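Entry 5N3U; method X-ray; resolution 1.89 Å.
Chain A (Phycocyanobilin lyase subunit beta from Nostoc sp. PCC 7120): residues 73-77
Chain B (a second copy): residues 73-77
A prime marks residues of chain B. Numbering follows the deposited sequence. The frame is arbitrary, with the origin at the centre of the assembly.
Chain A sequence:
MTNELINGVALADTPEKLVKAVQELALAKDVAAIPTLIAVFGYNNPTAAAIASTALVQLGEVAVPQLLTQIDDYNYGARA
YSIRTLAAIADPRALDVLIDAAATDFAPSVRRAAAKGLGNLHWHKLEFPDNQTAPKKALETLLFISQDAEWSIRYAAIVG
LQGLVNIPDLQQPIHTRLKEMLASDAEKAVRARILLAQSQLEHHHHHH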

ATOM      1  N   ASP A  73      -0.342  -7.216  -9.594  1.00 21.63           N
ATOM      2  CA  ASP A  73      -0.542  -7.424  -8.122  1.00 24.38           C
ATOM      3  C   ASP A  73       0.446  -6.721  -7.265  1.00 26.31           C
ATOM      4  O   ASP A  73       0.353  -6.832  -6.082  1.00 22.37           O
ATOM      5  N   TYR A  74       1.360  -5.963  -7.863  1.00 20.99           N
ATOM      6  CA  TYR A  74       2.354  -5.247  -7.091  1.00 22.94           C
ATOM      7  C   TYR A  74       2.389  -3.773  -7.307  1.00 23.62           C
ATOM      8  O   TYR A  74       3.367  -3.111  -6.864  1.00 24.43           O
ATOM      9  N   ASN A  75       1.370  -3.241  -7.988  1.00 18.72           N
ATOM     10  CA  ASN A  75       1.259  -1.823  -8.206  1.00 20.89           C
ATOM     11  C   ASN A  75      -0.208  -1.488  -8.186  1.00 18.47           C
ATOM     12  O   ASN A  75      -0.884  -1.695  -9.206  1.00 18.34           O
ATOM     13  N   TYR A  76      -0.699  -0.934  -7.072  1.00 19.07           N
ATOM     14  CA  TYR A  76      -2.098  -0.666  -6.930  1.00 17.88           C
ATOM     15  C   TYR A  76      -2.568   0.383  -7.957  1.00 18.95           C
ATOM     16  O   TYR A  76      -3.727   0.343  -8.354  1.00 18.78           O
ATOM     17  N   GLY A  77      -1.687   1.287  -8.334  1.00 19.18           N
ATOM     18  CA  GLY A  77      -2.063   2.374  -9.301  1.00 20.80           C
ATOM     19  C   GLY A  77      -2.443   1.722 -10.603  1.00 21.21           C
ATOM     20  O   GLY A  77      -3.520   2.008 -11.192  1.00 24.21           O
TER
ATOM     21  N   ASP B  73       3.684  11.430   0.094  1.00 21.63           N
ATOM     22  CA  ASP B  73       3.013  10.540   1.098  1.00 24.38           C
ATOM     23  C   ASP B  73       1.920   9.704   0.540  1.00 26.31           C
ATOM     24  O   ASP B  73       1.339   8.965   1.273  1.00 22.37           O
ATOM     25  N   TYR B  74       1.675   9.790  -0.764  1.00 20.99           N
ATOM     26  CA  TYR B  74       0.625   9.004  -1.376  1.00 22.94           C
ATOM     27  C   TYR B  74       1.060   8.122  -2.497  1.00 23.62           C
ATOM     28  O   TYR B  74       0.186   7.591  -3.235  1.00 24.43           O
ATOM     29  N   ASN B  75       2.376   7.966  -2.662  1.00 18.72           N
ATOM     30  CA  ASN B  75       2.918   7.091  -3.669  1.00 20.89           C
ATOM     31  C   ASN B  75       4.178   6.495  -3.101  1.00 18.47           C
ATOM     32  O   ASN B  75       5.222   7.166  -3.127  1.00 18.34           O
ATOM     33  N   TYR B  76       4.115   5.242  -2.639  1.00 19.07           N
ATOM     34  CA  TYR B  76       5.239   4.628  -2.000  1.00 17.88           C
ATOM     35  C   TYR B  76       6.417   4.470  -2.983  1.00 18.95           C
ATOM     36  O   TYR B  76       7.560   4.492  -2.543  1.00 18.78           O
ATOM     37  N   GLY B  77       6.116   4.297  -4.254  1.00 19.18           N
ATOM     38  CA  GLY B  77       7.192   4.096  -5.282  1.00 20.80           C
ATOM     39  C   GLY B  77       8.041   5.338  -5.311  1.00 21.21           C
ATOM     40  O   GLY B  77       9.298   5.278  -5.232  1.00 24.21           O
TER

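The two stretches are copies of one loop that leads into a helix, related by an exact two-fold axis, so every contact made by chain A recurs with the chains exchanged. The contact is small, 172 Å² counting both sides, and most of it belongs to Tyr76 and its mate Tyr76′.

Asp73 begins the stretch at a distance. Its chi1 is m (-72°), and its nearest side-chain atom, Asp73 CB, is 9.5 Å from Tyr76′ OH, the nearest atom of the other stretch. An exposed carboxylate is at home here, free to meet solvent.

Tyr74 follows with chi1 m (-53°) and chi2 near -86°. Its CA-to-CB bond runs sideways relative to the other stretch, but the end of the side chain leads away: Tyr74 CB is 5.6 Å from Tyr76′ OH, and the ring lies farther off. A partly exposed site tolerates such a ring, with its polar phenol. What this residue offers its neighbour is backbone: Tyr74 O lies 3.0 Å from Tyr76′ OH, at the edge of the Tyr76′ ring and near its plane. The distance alone would suit a hydrogen bond, but the angle is poor and the pair is not one.

Asn75 holds the N-cap position, immediately before the helix. Its CA-to-CB bond also points sideways, and chi1 is t (174°) with chi2 at -16°. This conformation brings Asn75 OD1 to 2.9 Å from Gly77 N, a capping bond that is weak, with an N-H...acceptor angle of 119°. Asparagine suits the site because its short side chain can offer a carbonyl oxygen to an amide in the first turn, where helical backbone acceptors are lacking. Across the interface it contributes little, Asn75 CA lying 4.3 Å from Tyr76′ OH.

Tyr76 is the long reach of the contact. Its CA-to-CB bond is sideways, yet with chi1 p (68°) and chi2 79° the end of the side chain comes nearer to the other stretch. There Tyr76 OH lies 3.0 Å from Tyr74′ O, again without a hydrogen bond. Nearer the axis the two tyrosines meet, with Tyr76 CE2 3.7 Å from Tyr76′ CE2, an apolar contact of oblique approach. Tyrosine fits this place because its ring supplies apolar surface to its mate, while its hydroxyl is hydrogen-bonded elsewhere in the structure.

Gly77, in the helix, has no side chain and makes no contact with the other stretch. A CB in its ideal position would be crowded by Asn75 OD1, 3.2 Å from that CB.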

ATOM      1  CB  ASP A  73      -0.571  -8.916  -7.788  1.00 28.41           C
ATOM      2  CG  ASP A  73      -1.873  -9.561  -8.287  1.00 32.77           C
ATOM      3  OD1 ASP A  73      -2.882  -8.834  -8.296  1.00 38.59           O
ATOM      4  OD2 ASP A  73      -1.846 -10.700  -8.731  1.00 40.43           O
ATOM      5  CB  TYR A  74       3.706  -5.868  -7.422  1.00 23.45           C
ATOM      6  CG  TYR A  74       3.630  -7.372  -7.211  1.00 25.66           C
ATOM      7  CD1 TYR A  74       3.850  -7.930  -5.955  1.00 24.98           C
ATOM      8  CD2 TYR A  74       3.372  -8.232  -8.256  1.00 28.54           C
ATOM      9  CE1 TYR A  74       3.762  -9.300  -5.743  1.00 29.81           C
ATOM     10  CE2 TYR A  74       3.291  -9.595  -8.051  1.00 33.56           C
ATOM     11  CZ  TYR A  74       3.499 -10.099  -6.793  1.00 32.01           C
ATOM     12  OH  TYR A  74       3.445 -11.422  -6.625  1.00 43.94           O
ATOM     13  CB  ASN A  75       2.012  -1.373  -9.509  1.00 21.25           C
ATOM     14  CG  ASN A  75       1.807   0.087  -9.844  1.00 24.50           C
ATOM     15  OD1 ASN A  75       0.938   0.749  -9.354  1.00 22.86           O
ATOM     16  ND2 ASN A  75       2.598   0.585 -10.751  1.00 25.75           N
ATOM     17  CB  TYR A  76      -2.512  -0.274  -5.515  1.00 18.26           C
ATOM     18  CG  TYR A  76      -2.027   1.048  -5.016  1.00 16.76           C
ATOM     19  CD1 TYR A  76      -2.650   2.212  -5.389  1.00 18.61           C
ATOM     20  CD2 TYR A  76      -0.887   1.133  -4.175  1.00 18.93           C
ATOM     21  CE1 TYR A  76      -2.180   3.471  -4.966  1.00 19.45           C
ATOM     22  CE2 TYR A  76      -0.427   2.375  -3.741  1.00 19.23           C
ATOM     23  CZ  TYR A  76      -1.045   3.528  -4.184  1.00 19.04           C
ATOM     24  OH  TYR A  76      -0.607   4.716  -3.726  1.00 18.85           O
TER
ATOM     25  CB  ASP B  73       2.506  11.356   2.288  1.00 28.41           C
ATOM     26  CG  ASP B  73       3.677  11.836   3.158  1.00 32.77           C
ATOM     27  OD1 ASP B  73       4.674  11.094   3.202  1.00 38.59           O
ATOM     28  OD2 ASP B  73       3.623  12.940   3.680  1.00 40.43           O
ATOM     29  CB  TYR B  74      -0.444   9.982  -1.851  1.00 23.45           C
ATOM     30  CG  TYR B  74      -0.851  10.878  -0.691  1.00 25.66           C
ATOM     31  CD1 TYR B  74      -1.830  10.477   0.213  1.00 24.98           C
ATOM     32  CD2 TYR B  74      -0.287  12.123  -0.513  1.00 28.54           C
ATOM     33  CE1 TYR B  74      -2.195  11.275   1.289  1.00 29.81           C
ATOM     34  CE2 TYR B  74      -0.653  12.922   0.551  1.00 33.56           C
ATOM     35  CZ  TYR B  74      -1.611  12.480   1.426  1.00 32.01           C
ATOM     36  OH  TYR B  74      -1.970  13.283   2.431  1.00 43.94           O
ATOM     37  CB  ASN B  75       3.107   7.828  -5.042  1.00 21.25           C
ATOM     38  CG  ASN B  75       3.797   6.980  -6.086  1.00 24.50           C
ATOM     39  OD1 ASN B  75       4.398   5.980  -5.816  1.00 22.86           O
ATOM     40  ND2 ASN B  75       3.755   7.427  -7.309  1.00 25.75           N
ATOM     41  CB  TYR B  76       4.914   3.304  -1.315  1.00 18.26           C
ATOM     42  CG  TYR B  76       4.567   2.156  -2.205  1.00 16.76           C
ATOM     43  CD1 TYR B  76       5.547   1.442  -2.847  1.00 18.61           C
ATOM     44  CD2 TYR B  76       3.213   1.800  -2.437  1.00 18.93           C
ATOM     45  CE1 TYR B  76       5.237   0.385  -3.726  1.00 19.45           C
ATOM     46  CE2 TYR B  76       2.902   0.746  -3.293  1.00 19.23           C
ATOM     47  CZ  TYR B  76       3.912   0.088  -3.966  1.00 19.04           C
ATOM     48  OH  TYR B  76       3.593  -0.950  -4.762  1.00 18.85           O
TER